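Local coordinates for Tle cognate immunity protein 4 C-terminal domain-containing protein (Pseudomonas aeruginosa PAO1, PDB 4R1D) that probably protects its producer from the type VI secretion lipase effector Tle4 by binding and inhibiting it as the cognate immunity protein, at residues B[9-14]-B[24-29]; B[131-136]-B[150-155]; B[190-195]-B[225-230]; B[220-225]-B[241-246]. All blocks are in the same frame, centred on the assembly; numbering follows the deposited sequence.

Interaction 1. Residues B[9-14]-B[24-29]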
loop_
_atom_site.group_PDB
_atom_site.type_symbol
_atom_site.label_atom_id
_atom_site.label_comp_id
_atom_site.label_asym_id
_atom_site.label_seq_id
_atom_site.Cartn_x
_atom_site.Cartn_y
_atom_site.Cartn_z
ATOM N N HIS B 9 26.253 -3.298 -18.835
ATOM C CA HIS B 9 25.961 -2.354 -17.769
ATOM C C HIS B 9 26.448 -2.903 -16.430
ATOM O O HIS B 9 26.395 -4.107 -16.188
ATOM C CB HIS B 9 24.445 -2.116 -17.662
ATOM C CG HIS B 9 23.842 -1.463 -18.866
ATOM N ND1 HIS B 9 23.717 -0.097 -18.986
ATOM C CD2 HIS B 9 23.306 -1.991 -19.990
ATOM C CE1 HIS B 9 23.149 0.192 -20.142
ATOM N NE2 HIS B 9 22.883 -0.940 -20.770
ATOM N N CYS B 10 26.916 -2.012 -15.564
ATOM C CA CYS B 10 27.269 -2.380 -14.196
ATOM C C CYS B 10 26.125 -2.006 -13.276
ATOM O O CYS B 10 25.706 -0.851 -13.252
ATOM C CB CYS B 10 28.479 -1.606 -13.716
ATOM S SG CYS B 10 29.978 -1.830 -14.673
ATOM N N PHE B 11 25.628 -2.981 -12.521
ATOM C CA PHE B 11 24.638 -2.723 -11.480
ATOM C C PHE B 11 25.113 -3.428 -10.207
ATOM O O PHE B 11 25.282 -4.647 -10.192
ATOM C CB PHE B 11 23.254 -3.240 -11.889
ATOM C CG PHE B 11 22.699 -2.601 -13.138
ATOM C CD1 PHE B 11 22.507 -1.225 -13.212
ATOM C CD2 PHE B 11 22.344 -3.385 -14.226
ATOM C CE1 PHE B 11 21.988 -0.639 -14.366
ATOM C CE2 PHE B 11 21.821 -2.812 -15.383
ATOM C CZ PHE B 11 21.641 -1.437 -15.452
ATOM N N GLY B 12 25.377 -2.666 -9.157
ATOM C CA GLY B 12 25.845 -3.272 -7.917
ATOM C C GLY B 12 27.127 -4.047 -8.171
ATOM O O GLY B 12 28.088 -3.488 -8.714
ATOM N N ARG B 13 27.142 -5.330 -7.807
ATOM C CA ARG B 13 28.337 -6.162 -7.985
ATOM C C ARG B 13 28.342 -6.865 -9.331
ATOM O O ARG B 13 29.273 -7.613 -9.635
ATOM C CB ARG B 13 28.437 -7.231 -6.877
ATOM C CG ARG B 13 28.368 -6.688 -5.454
ATOM C CD ARG B 13 29.696 -6.106 -4.962
ATOM N NE ARG B 13 29.528 -5.293 -3.752
ATOM C CZ ARG B 13 30.532 -4.763 -3.056
ATOM N NH1 ARG B 13 31.789 -4.982 -3.434
ATOM N NH2 ARG B 13 30.288 -4.020 -1.982
ATOM N N PHE B 14 27.315 -6.621 -10.140
ATOM C CA PHE B 14 27.075 -7.443 -11.323
ATOM C C PHE B 14 27.170 -6.706 -12.655
ATOM O O PHE B 14 27.144 -5.481 -12.703
ATOM C CB PHE B 14 25.720 -8.163 -11.196
ATOM C CG PHE B 14 25.732 -9.256 -10.160
ATOM C CD1 PHE B 14 25.890 -10.585 -10.537
ATOM C CD2 PHE B 14 25.644 -8.948 -8.811
ATOM C CE1 PHE B 14 25.937 -11.586 -9.591
ATOM C CE2 PHE B 14 25.693 -9.953 -7.852
ATOM C CZ PHE B 14 25.839 -11.267 -8.243
ATOM N N ILE B 24 16.112 2.307 -19.459
ATOM C CA ILE B 24 16.548 1.744 -18.175
ATOM C C ILE B 24 16.296 2.709 -17.015
ATOM O O ILE B 24 16.649 3.884 -17.082
ATOM C CB ILE B 24 18.061 1.424 -18.218
ATOM C CG1 ILE B 24 18.369 0.455 -19.363
ATOM C CG2 ILE B 24 18.552 0.863 -16.883
ATOM C CD1 ILE B 24 19.849 0.403 -19.739
ATOM N N ASN B 25 15.671 2.205 -15.955
ATOM C CA ASN B 25 15.500 2.956 -14.724
ATOM C C ASN B 25 16.054 2.124 -13.569
ATOM O O ASN B 25 15.652 0.981 -13.392
ATOM C CB ASN B 25 14.020 3.252 -14.481
ATOM C CG ASN B 25 13.504 4.360 -15.367
ATOM O OD1 ASN B 25 13.651 5.534 -15.044
ATOM N ND2 ASN B 25 12.917 3.993 -16.505
ATOM N N ALA B 26 16.978 2.698 -12.805
ATOM C CA ALA B 26 17.666 1.954 -11.754
ATOM C C ALA B 26 17.560 2.625 -10.397
ATOM O O ALA B 26 17.500 3.854 -10.290
ATOM C CB ALA B 26 19.119 1.754 -12.107
ATOM N N GLY B 27 17.580 1.798 -9.360
ATOM C CA GLY B 27 17.641 2.271 -7.995
ATOM C C GLY B 27 18.630 1.439 -7.200
ATOM O O GLY B 27 18.778 0.236 -7.455
ATOM N N TYR B 28 19.286 2.082 -6.235
ATOM C CA TYR B 28 20.320 1.451 -5.419
ATOM C C TYR B 28 20.022 1.749 -3.974
ATOM O O TYR B 28 19.601 2.859 -3.648
ATOM C CB TYR B 28 21.695 2.011 -5.775
ATOM C CG TYR B 28 21.979 1.849 -7.233
ATOM C CD1 TYR B 28 22.470 0.649 -7.721
ATOM C CD2 TYR B 28 21.716 2.876 -8.125
ATOM C CE1 TYR B 28 22.708 0.472 -9.061
ATOM C CE2 TYR B 28 21.956 2.715 -9.483
ATOM C CZ TYR B 28 22.455 1.508 -9.939
ATOM O OH TYR B 28 22.702 1.320 -11.277
ATOM N N TYR B 29 20.245 0.765 -3.110
ATOM C CA TYR B 29 19.834 0.885 -1.719
ATOM C C TYR B 29 20.935 0.365 -0.805
ATOM O O TYR B 29 21.469 -0.727 -1.024
ATOM C CB TYR B 29 18.533 0.086 -1.484
ATOM C CG TYR B 29 17.471 0.360 -2.528
ATOM C CD1 TYR B 29 17.481 -0.312 -3.743
ATOM C CD2 TYR B 29 16.460 1.285 -2.293
ATOM C CE1 TYR B 29 16.518 -0.066 -4.708
ATOM C CE2 TYR B 29 15.478 1.546 -3.270
ATOM C CZ TYR B 29 15.522 0.867 -4.463
ATOM O OH TYR B 29 14.569 1.100 -5.429
#
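His9 and Ile24 meet tip to tip: the imidazole CE1 of His9 comes within 3.3 Å of CD1 of Ile24, with NE2 of His9 nearly as near. Next along the chains, the hydroxyl of Tyr28 lies in the plane of the Phe11 ring, at its edge, with Tyr28 OH 3.2 Å from Phe11 CD1. The two side chains cross at about a right angle, and it is the tyrosine's oxygen that comes nearest to the phenylalanine. Further round the same ring, Phe11 CZ touches Ile24 CG2 at 4.1 Å, and Phe11 CE1 reaches Ala26 CB at 4.4 Å.

These side chains fill the gap between backbones too far apart to pair: the short strand axes approach to 9.9 Å and run 31° apart, as between layers rather than within one ladder. Just past Phe11 the chain reverses in a type II' turn from Phe11 to Phe14, with Gly12 at positive phi; Phe11 N bonds to Phe14 O and Phe14 N to Phe11 O. The hairpin continues into strand 14-18, whose Leu18 packs on both His9 and Ile24. Phe164 of strand 162-169 touches both Phe11 and Tyr28. On strand 23-30 itself, Asn25 and Tyr29 reach the partner chain of the complex, where the Tyr29 hydroxyl bonds to Asn64 of that chain.

Mostly carbon contacts, with the imidazole tip against a methyl and one oxygen near ring C-H groups, carry this contact, implying cohesion by shape and dispersion, with probably at most a weak electrostatic share.

Interaction 2. Residues B[131-136]-B[150-155]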
loop_
_atom_site.group_PDB
_atom_site.type_symbol
_atom_site.label_atom_id
_atom_site.label_comp_id
_atom_site.label_asym_id
_atom_site.label_seq_id
_atom_site.Cartn_x
_atom_site.Cartn_y
_atom_site.Cartn_z
ATOM N N ARG B 131 34.546 8.036 2.446
ATOM C CA ARG B 131 35.880 7.585 2.047
ATOM C C ARG B 131 35.841 6.702 0.808
ATOM O O ARG B 131 36.747 6.761 -0.020
ATOM C CB ARG B 131 36.568 6.808 3.175
ATOM C CG ARG B 131 36.952 7.647 4.381
ATOM C CD ARG B 131 37.902 6.891 5.310
ATOM N NE ARG B 131 37.290 5.709 5.912
ATOM C CZ ARG B 131 36.618 5.718 7.060
ATOM N NH1 ARG B 131 36.465 6.851 7.732
ATOM N NH2 ARG B 131 36.099 4.592 7.535
ATOM N N ASN B 132 34.793 5.885 0.686
ATOM C CA ASN B 132 34.755 4.827 -0.321
ATOM C C ASN B 132 34.041 5.173 -1.634
ATOM O O ASN B 132 34.094 4.391 -2.584
ATOM C CB ASN B 132 34.109 3.560 0.256
ATOM C CG ASN B 132 34.843 3.017 1.484
ATOM O OD1 ASN B 132 36.046 3.231 1.664
ATOM N ND2 ASN B 132 34.115 2.291 2.322
ATOM N N LEU B 133 33.373 6.320 -1.698
ATOM C CA LEU B 133 32.563 6.631 -2.885
ATOM C C LEU B 133 33.440 7.132 -4.039
ATOM O O LEU B 133 33.907 8.260 -4.013
ATOM C CB LEU B 133 31.464 7.646 -2.554
ATOM C CG LEU B 133 30.367 7.794 -3.619
ATOM C CD1 LEU B 133 29.739 6.443 -3.955
ATOM C CD2 LEU B 133 29.297 8.789 -3.187
ATOM N N ARG B 134 33.656 6.278 -5.038
ATOM C CA ARG B 134 34.573 6.584 -6.139
ATOM C C ARG B 134 33.788 6.889 -7.404
ATOM O O ARG B 134 32.852 6.175 -7.741
ATOM C CB ARG B 134 35.484 5.388 -6.422
ATOM C CG ARG B 134 36.295 4.895 -5.237
ATOM C CD ARG B 134 37.602 5.656 -5.066
ATOM N NE ARG B 134 38.611 4.825 -4.411
ATOM C CZ ARG B 134 38.816 4.781 -3.096
ATOM N NH1 ARG B 134 38.089 5.533 -2.280
ATOM N NH2 ARG B 134 39.758 3.990 -2.598
ATOM N N SER B 135 34.175 7.939 -8.120
ATOM C CA SER B 135 33.502 8.263 -9.376
ATOM C C SER B 135 33.877 7.285 -10.503
ATOM O O SER B 135 34.970 6.691 -10.496
ATOM C CB SER B 135 33.853 9.693 -9.790
ATOM O OG SER B 135 35.266 9.836 -9.846
ATOM N N ARG B 136 32.972 7.121 -11.468
ATOM C CA ARG B 136 33.250 6.380 -12.695
ATOM C C ARG B 136 32.412 6.995 -13.818
ATOM O O ARG B 136 31.393 7.632 -13.557
ATOM C CB ARG B 136 32.923 4.878 -12.542
ATOM C CG ARG B 136 31.417 4.557 -12.509
ATOM C CD ARG B 136 31.102 3.070 -12.260
ATOM N NE ARG B 136 29.650 2.923 -12.142
ATOM C CZ ARG B 136 28.844 2.525 -13.125
ATOM N NH1 ARG B 136 29.340 2.173 -14.301
ATOM N NH2 ARG B 136 27.532 2.463 -12.924
ATOM N N ASP B 150 24.803 4.915 -9.911
ATOM C CA ASP B 150 24.897 5.954 -10.935
ATOM C C ASP B 150 26.197 6.733 -10.779
ATOM O O ASP B 150 26.452 7.296 -9.719
ATOM C CB ASP B 150 23.753 6.957 -10.811
ATOM C CG ASP B 150 22.406 6.296 -10.784
ATOM O OD1 ASP B 150 21.821 6.084 -11.866
ATOM O OD2 ASP B 150 21.938 5.984 -9.680
ATOM N N HIS B 151 27.007 6.766 -11.836
ATOM C CA HIS B 151 28.184 7.637 -11.888
ATOM C C HIS B 151 29.266 7.341 -10.851
ATOM O O HIS B 151 30.206 8.120 -10.687
ATOM C CB HIS B 151 27.767 9.102 -11.756
ATOM C CG HIS B 151 26.780 9.546 -12.787
ATOM N ND1 HIS B 151 27.140 9.849 -14.084
ATOM C CD2 HIS B 151 25.443 9.745 -12.709
ATOM C CE1 HIS B 151 26.066 10.215 -14.762
ATOM N NE2 HIS B 151 25.021 10.154 -13.951
ATOM N N ALA B 152 29.152 6.229 -10.146
ATOM C CA ALA B 152 30.125 5.938 -9.113
ATOM C C ALA B 152 30.114 4.481 -8.688
ATOM O O ALA B 152 29.353 3.668 -9.216
ATOM C CB ALA B 152 29.886 6.848 -7.904
ATOM N N TYR B 153 30.982 4.153 -7.739
ATOM C CA TYR B 153 30.897 2.873 -7.063
ATOM C C TYR B 153 31.413 2.980 -5.646
ATOM O O TYR B 153 32.288 3.785 -5.344
ATOM C CB TYR B 153 31.643 1.777 -7.821
ATOM C CG TYR B 153 33.143 1.968 -7.906
ATOM C CD1 TYR B 153 33.708 2.810 -8.861
ATOM C CD2 TYR B 153 33.989 1.277 -7.053
ATOM C CE1 TYR B 153 35.084 2.971 -8.943
ATOM C CE2 TYR B 153 35.359 1.430 -7.130
ATOM C CZ TYR B 153 35.899 2.273 -8.073
ATOM O OH TYR B 153 37.270 2.408 -8.132
ATOM N N ILE B 154 30.845 2.170 -4.770
ATOM C CA ILE B 154 31.269 2.150 -3.387
ATOM C C ILE B 154 32.400 1.142 -3.301
ATOM O O ILE B 154 32.184 -0.062 -3.419
ATOM C CB ILE B 154 30.093 1.768 -2.473
ATOM C CG1 ILE B 154 28.939 2.745 -2.697
ATOM C CG2 ILE B 154 30.544 1.754 -1.007
ATOM C CD1 ILE B 154 27.624 2.342 -2.049
ATOM N N ALA B 155 33.622 1.641 -3.151
ATOM C CA ALA B 155 34.793 0.780 -3.246
ATOM C C ALA B 155 34.938 -0.118 -2.019
ATOM O O ALA B 155 34.590 0.272 -0.906
ATOM C CB ALA B 155 36.057 1.624 -3.443
#
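Arg134 and Tyr153 bond to each other twice through their backbones, Arg134 N to Tyr153 O at 2.9 Å and Tyr153 N to Arg134 O at 2.8 Å. On one flank Ala155 N gives a nearly straight bond (175° at the hydrogen) to Asn132 O, 2.8 Å away. On the other, Arg136 N reaches His151 O at 3.0 Å. The Arg136 side chain adds a fifth bond: extended from CG to NE (chi3 175°), it brings NE to Ala152 O at 3.0 Å, the oxygen lying in the guanidinium plane. Its NH1 and NH2 go on to the carbonyls of Glu140 and Ile149.

This is the antiparallel pairing of strands 133-135 and 152-155, with strand 146-149 completing a small three-stranded sheet; helix 119-132 runs straight into the first of them. On the Arg134–Tyr153 face, CB of Arg134 sits over the tyrosine ring in a CH-pi contact, 3.8 Å from the centroid of the Tyr153 ring, while the Tyr153 hydroxyl bonds to Glu144. Ala155 CB covers one face of the Arg134 guanidinium. On the other face Leu133 CD1 touches Ile154 CG1 at 4.0 Å and also rests against Ala152 CB, beside Tyr108 of strand 107-115.

Interaction 3. Residues B[190-195]-B[225-230]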
loop_
_atom_site.group_PDB
_atom_site.type_symbol
_atom_site.label_atom_id
_atom_site.label_comp_id
_atom_site.label_asym_id
_atom_site.label_seq_id
_atom_site.Cartn_x
_atom_site.Cartn_y
_atom_site.Cartn_z
ATOM N N SER B 190 12.670 -21.006 -1.960
ATOM C CA SER B 190 13.187 -21.033 -3.334
ATOM C C SER B 190 12.084 -20.818 -4.372
ATOM O O SER B 190 10.931 -21.162 -4.153
ATOM C CB SER B 190 13.943 -22.334 -3.615
ATOM O OG SER B 190 13.127 -23.452 -3.328
ATOM N N LEU B 191 12.458 -20.273 -5.520
ATOM C CA LEU B 191 11.481 -19.863 -6.519
ATOM C C LEU B 191 10.507 -20.951 -6.974
ATOM O O LEU B 191 9.306 -20.744 -6.963
ATOM C CB LEU B 191 12.198 -19.293 -7.735
ATOM C CG LEU B 191 11.281 -19.035 -8.924
ATOM C CD1 LEU B 191 10.312 -17.915 -8.606
ATOM C CD2 LEU B 191 12.142 -18.677 -10.122
ATOM N N LEU B 192 11.011 -22.099 -7.402
ATOM C CA LEU B 192 10.104 -23.106 -7.945
ATOM C C LEU B 192 9.124 -23.600 -6.893
ATOM O O LEU B 192 7.920 -23.703 -7.157
ATOM C CB LEU B 192 10.864 -24.281 -8.556
ATOM C CG LEU B 192 11.835 -23.942 -9.685
ATOM C CD1 LEU B 192 12.227 -25.208 -10.440
ATOM C CD2 LEU B 192 11.232 -22.911 -10.629
ATOM N N GLU B 193 9.634 -23.883 -5.696
ATOM C CA GLU B 193 8.771 -24.351 -4.611
ATOM C C GLU B 193 7.760 -23.279 -4.224
ATOM O O GLU B 193 6.636 -23.592 -3.845
ATOM C CB GLU B 193 9.598 -24.779 -3.390
ATOM C CG GLU B 193 10.123 -23.633 -2.545
ATOM C CD GLU B 193 10.970 -24.109 -1.371
ATOM O OE1 GLU B 193 11.349 -23.264 -0.532
ATOM O OE2 GLU B 193 11.258 -25.324 -1.290
ATOM N N ARG B 194 8.167 -22.014 -4.339
ATOM C CA ARG B 194 7.345 -20.879 -3.930
ATOM C C ARG B 194 6.116 -20.681 -4.811
ATOM O O ARG B 194 4.995 -20.500 -4.305
ATOM C CB ARG B 194 8.189 -19.598 -3.952
ATOM C CG ARG B 194 7.432 -18.313 -3.686
ATOM C CD ARG B 194 8.344 -17.093 -3.932
ATOM N NE ARG B 194 9.683 -17.324 -3.402
ATOM C CZ ARG B 194 10.806 -16.982 -4.030
ATOM N NH1 ARG B 194 10.750 -16.378 -5.208
ATOM N NH2 ARG B 194 11.986 -17.248 -3.479
ATOM N N VAL B 195 6.324 -20.706 -6.123
ATOM C CA VAL B 195 5.269 -20.301 -7.055
ATOM C C VAL B 195 4.486 -21.436 -7.678
ATOM O O VAL B 195 3.478 -21.194 -8.325
ATOM C CB VAL B 195 5.823 -19.471 -8.240
ATOM C CG1 VAL B 195 6.533 -18.251 -7.749
ATOM C CG2 VAL B 195 6.731 -20.328 -9.112
ATOM N N GLU B 225 17.422 -20.868 -11.129
ATOM C CA GLU B 225 16.325 -21.718 -11.567
ATOM C C GLU B 225 15.251 -20.816 -12.151
ATOM O O GLU B 225 15.159 -19.653 -11.777
ATOM C CB GLU B 225 15.788 -22.554 -10.405
ATOM C CG GLU B 225 16.861 -23.482 -9.826
ATOM C CD GLU B 225 16.307 -24.559 -8.901
ATOM O OE1 GLU B 225 15.260 -24.328 -8.260
ATOM O OE2 GLU B 225 16.932 -25.641 -8.821
ATOM N N GLU B 226 14.459 -21.334 -13.077
ATOM C CA GLU B 226 13.493 -20.488 -13.767
ATOM C C GLU B 226 12.143 -21.159 -13.934
ATOM O O GLU B 226 12.030 -22.379 -13.914
ATOM C CB GLU B 226 14.031 -20.075 -15.140
ATOM C CG GLU B 226 14.029 -21.201 -16.142
ATOM C CD GLU B 226 14.696 -20.824 -17.453
ATOM O OE1 GLU B 226 14.981 -19.623 -17.670
ATOM O OE2 GLU B 226 14.939 -21.743 -18.258
ATOM N N TYR B 227 11.126 -20.334 -14.132
ATOM C CA TYR B 227 9.776 -20.796 -14.327
ATOM C C TYR B 227 9.198 -19.802 -15.314
ATOM O O TYR B 227 9.177 -18.604 -15.047
ATOM C CB TYR B 227 9.021 -20.738 -12.988
ATOM C CG TYR B 227 7.920 -21.763 -12.838
ATOM C CD1 TYR B 227 7.076 -22.067 -13.894
ATOM C CD2 TYR B 227 7.734 -22.432 -11.638
ATOM C CE1 TYR B 227 6.063 -23.010 -13.755
ATOM C CE2 TYR B 227 6.725 -23.376 -11.487
ATOM C CZ TYR B 227 5.893 -23.658 -12.554
ATOM O OH TYR B 227 4.891 -24.595 -12.424
ATOM N N LEU B 228 8.754 -20.286 -16.468
ATOM C CA LEU B 228 8.343 -19.399 -17.551
ATOM C C LEU B 228 6.929 -19.741 -17.991
ATOM O O LEU B 228 6.668 -20.872 -18.406
ATOM C CB LEU B 228 9.284 -19.570 -18.758
ATOM C CG LEU B 228 10.566 -18.741 -18.878
ATOM C CD1 LEU B 228 11.407 -18.734 -17.625
ATOM C CD2 LEU B 228 11.393 -19.236 -20.066
ATOM N N VAL B 229 6.013 -18.782 -17.907
ATOM C CA VAL B 229 4.642 -19.055 -18.313
ATOM C C VAL B 229 4.153 -18.026 -19.328
ATOM O O VAL B 229 4.695 -16.930 -19.428
ATOM C CB VAL B 229 3.682 -19.120 -17.099
ATOM C CG1 VAL B 229 4.227 -20.086 -16.039
ATOM C CG2 VAL B 229 3.465 -17.744 -16.507
ATOM N N ALA B 230 3.149 -18.403 -20.103
ATOM C CA ALA B 230 2.549 -17.485 -21.053
ATOM C C ALA B 230 1.077 -17.826 -21.170
ATOM O O ALA B 230 0.660 -18.946 -20.860
ATOM C CB ALA B 230 3.231 -17.584 -22.401
HETATM O O HOH W 1 13.939 -22.474 -7.450
#
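Tyr227 points its side chain at Leu192 and Val195 of the helix, and it can be followed outward atom by atom. CB of Tyr227 lies 3.9 Å from Leu192 CD2. With CG anti to the backbone N (chi1 -151°), Tyr227 CG comes near both Leu192 CD2 and Val195 CG2. At Tyr227 CD2 the packing closes up, to 3.4 Å from Val195 CG2 and 3.7 Å from Leu192 CD2. Tyr227 CE2 still lies 3.9 Å from Val195 CG2, and beyond it the hydroxyl bonds to Asp196, the residue after Val195.

Here the start of helix 191-205 packs over strand 225-233, their short axes 8.6 Å apart, and Val199 and Gln200 carry the cover of Tyr227 onward. Ser190 is the N-cap residue; its own side chain makes no capping bond, but Glu193 OE1 takes the Ser190 N-H at 3.0 Å. Leu192 CD2 also touches Glu226 O, and Leu191 CD2 reaches Glu225 O. At the strand's beginning the Glu225 side chain crosses Leu192 at about a right angle, its OE1 3.7 Å from Leu192 CG; a water accepts the N-H of Leu192 beside it. Leu191 and Val195 also pack on Trp96 and Ala95 of the partner chain, and Arg194 NH1 bonds to the Trp96 carbonyl there.

Interaction 4. Residues B[220-225]-B[241-246]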
loop_
_atom_site.group_PDB
_atom_site.type_symbol
_atom_site.label_atom_id
_atom_site.label_comp_id
_atom_site.label_asym_id
_atom_site.label_seq_id
_atom_site.Cartn_x
_atom_site.Cartn_y
_atom_site.Cartn_z
ATOM N N GLY B 220 26.821 -19.435 -15.862
ATOM C CA GLY B 220 28.139 -19.577 -15.276
ATOM C C GLY B 220 27.990 -20.227 -13.916
ATOM O O GLY B 220 27.272 -21.214 -13.773
ATOM N N SER B 221 28.643 -19.672 -12.904
ATOM C CA SER B 221 28.592 -20.296 -11.594
ATOM C C SER B 221 27.380 -19.853 -10.760
ATOM O O SER B 221 27.295 -20.185 -9.585
ATOM C CB SER B 221 29.884 -20.046 -10.831
ATOM O OG SER B 221 30.095 -18.665 -10.653
ATOM N N LEU B 222 26.449 -19.125 -11.382
ATOM C CA LEU B 222 25.211 -18.718 -10.702
ATOM C C LEU B 222 24.162 -19.819 -10.842
ATOM O O LEU B 222 23.675 -20.086 -11.941
ATOM C CB LEU B 222 24.658 -17.419 -11.297
ATOM C CG LEU B 222 25.551 -16.178 -11.280
ATOM C CD1 LEU B 222 24.904 -15.032 -12.058
ATOM C CD2 LEU B 222 25.862 -15.747 -9.850
ATOM N N PRO B 223 23.815 -20.465 -9.726
ATOM C CA PRO B 223 22.872 -21.590 -9.738
ATOM C C PRO B 223 21.417 -21.141 -9.856
ATOM O O PRO B 223 20.640 -21.385 -8.947
ATOM C CB PRO B 223 23.117 -22.256 -8.381
ATOM C CG PRO B 223 23.604 -21.172 -7.511
ATOM C CD PRO B 223 24.387 -20.231 -8.391
ATOM N N GLY B 224 21.055 -20.518 -10.974
ATOM C CA GLY B 224 19.695 -20.025 -11.138
ATOM C C GLY B 224 18.681 -21.100 -11.494
ATOM O O GLY B 224 19.027 -22.126 -12.075
ATOM N N GLU B 225 17.422 -20.868 -11.129
ATOM C CA GLU B 225 16.325 -21.718 -11.567
ATOM C C GLU B 225 15.251 -20.816 -12.151
ATOM O O GLU B 225 15.159 -19.653 -11.777
ATOM C CB GLU B 225 15.788 -22.554 -10.405
ATOM C CG GLU B 225 16.861 -23.482 -9.826
ATOM C CD GLU B 225 16.307 -24.559 -8.901
ATOM O OE1 GLU B 225 15.260 -24.328 -8.260
ATOM O OE2 GLU B 225 16.932 -25.641 -8.821
ATOM N N PHE B 241 8.066 -14.485 -17.003
ATOM C CA PHE B 241 9.299 -15.261 -16.958
ATOM C C PHE B 241 10.013 -14.896 -15.670
ATOM O O PHE B 241 10.198 -13.709 -15.375
ATOM C CB PHE B 241 10.211 -14.919 -18.144
ATOM C CG PHE B 241 9.654 -15.307 -19.485
ATOM C CD1 PHE B 241 8.435 -15.966 -19.593
ATOM C CD2 PHE B 241 10.350 -14.994 -20.645
ATOM C CE1 PHE B 241 7.924 -16.315 -20.833
ATOM C CE2 PHE B 241 9.842 -15.335 -21.889
ATOM C CZ PHE B 241 8.633 -15.998 -21.984
ATOM N N MET B 242 10.389 -15.912 -14.896
ATOM C CA MET B 242 10.928 -15.721 -13.545
ATOM C C MET B 242 12.230 -16.511 -13.371
ATOM O O MET B 242 12.282 -17.675 -13.733
ATOM C CB MET B 242 9.893 -16.213 -12.526
ATOM C CG MET B 242 8.556 -15.497 -12.657
ATOM S SD MET B 242 7.188 -16.340 -11.831
ATOM C CE MET B 242 6.707 -17.524 -13.088
ATOM N N TRP B 243 13.267 -15.877 -12.823
ATOM C CA TRP B 243 14.576 -16.510 -12.654
ATOM C C TRP B 243 15.142 -16.050 -11.319
ATOM O O TRP B 243 15.061 -14.874 -10.993
ATOM C CB TRP B 243 15.497 -16.060 -13.792
ATOM C CG TRP B 243 16.896 -16.655 -13.817
ATOM C CD1 TRP B 243 17.287 -17.796 -14.465
ATOM C CD2 TRP B 243 18.089 -16.100 -13.231
ATOM N NE1 TRP B 243 18.641 -17.992 -14.302
ATOM C CE2 TRP B 243 19.156 -16.973 -13.544
ATOM C CE3 TRP B 243 18.357 -14.958 -12.461
ATOM C CZ2 TRP B 243 20.471 -16.740 -13.124
ATOM C CZ3 TRP B 243 19.669 -14.727 -12.033
ATOM C CH2 TRP B 243 20.712 -15.616 -12.371
ATOM N N GLU B 244 15.706 -16.976 -10.549
ATOM C CA GLU B 244 16.218 -16.624 -9.250
ATOM C C GLU B 244 17.386 -17.493 -8.822
ATOM O O GLU B 244 17.445 -18.691 -9.128
ATOM C CB GLU B 244 15.099 -16.723 -8.203
ATOM C CG GLU B 244 15.506 -16.217 -6.823
ATOM C CD GLU B 244 14.313 -16.058 -5.895
ATOM O OE1 GLU B 244 13.194 -15.835 -6.398
ATOM O OE2 GLU B 244 14.499 -16.156 -4.661
ATOM N N VAL B 245 18.325 -16.840 -8.152
ATOM C CA VAL B 245 19.368 -17.493 -7.389
ATOM C C VAL B 245 19.045 -17.186 -5.934
ATOM O O VAL B 245 18.986 -16.021 -5.538
ATOM C CB VAL B 245 20.745 -16.906 -7.728
ATOM C CG1 VAL B 245 21.799 -17.395 -6.721
ATOM C CG2 VAL B 245 21.126 -17.246 -9.169
ATOM N N GLN B 246 18.822 -18.224 -5.137
ATOM C CA GLN B 246 18.358 -18.027 -3.757
ATOM C C GLN B 246 19.241 -17.085 -2.934
ATOM O O GLN B 246 18.732 -16.225 -2.200
ATOM C CB GLN B 246 18.166 -19.371 -3.035
ATOM C CG GLN B 246 17.539 -19.238 -1.644
ATOM C CD GLN B 246 16.917 -20.537 -1.155
ATOM O OE1 GLN B 246 17.050 -21.582 -1.797
ATOM N NE2 GLN B 246 16.232 -20.479 -0.016
HETATM O O HOH W 2 20.034 -20.931 -6.130
#
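Gly224 sets its CA 3.5 Å above the plane of the Trp243 indole, offset toward the rim, an approach possible because the glycine carries no side chain. This is the tight part. The same Gly224 CA lies 3.3 Å from Glu244 O in a CA-H...O contact and 3.7 Å from Val245 CG2. Directly after it, Glu225 and Glu244 form a hydrogen-bonded antiparallel pair: Glu225 N to Glu244 O and Glu244 N to Glu225 O, both 3.0 Å. The indole NE1 of Trp243 bonds to His217 O. Leu222 CD1 meets the indole at its edge.

Toward solvent the fit slackens. Exposed Pro223, at the centre of an inverse gamma turn closed by Gly224 N and Leu222 O, touches Val245 CG1 through its CD at 4.2 Å. Beyond that, a water bridges Pro223 O, at 2.9 Å, and Gln246 N.

The end of the loop and the first residue of strand 225-233 thus join strand 236-245, Glu225 through one full backbone pair with a glycine CA close against the indole beside it, while water mediates where the strand ends. Direct bonding and indole contact imply a firm grip at Gly224 and Glu225 and a softer, hydrated one at Pro223.

Along the chain interactions 1 and 2 come in series, followed by 3 and 4, whose segments alternate and share Glu225. Interactions 3 and 4 lie about 10 Å apart, centre to centre, within the C-terminal domain of the immunity-protein family; neighbouring strands 225-233 and 236-245 join them, as does the salt bridge between Arg194 and Glu244. Interactions 1 and 2 are about 13 Å apart and touch where Tyr28 meets Asp150. Phe14 packs on Leu222, connecting interaction 1 to interaction 4. Interactions 2 and 3 sit on opposite sides of the chain's centre, about 35 Å apart. Interaction 2 pairs a segment from the N-terminal domain with one from the C-terminal domain, while residues of interactions 1, 3 and 4 reach the partner chain, probably the lipase.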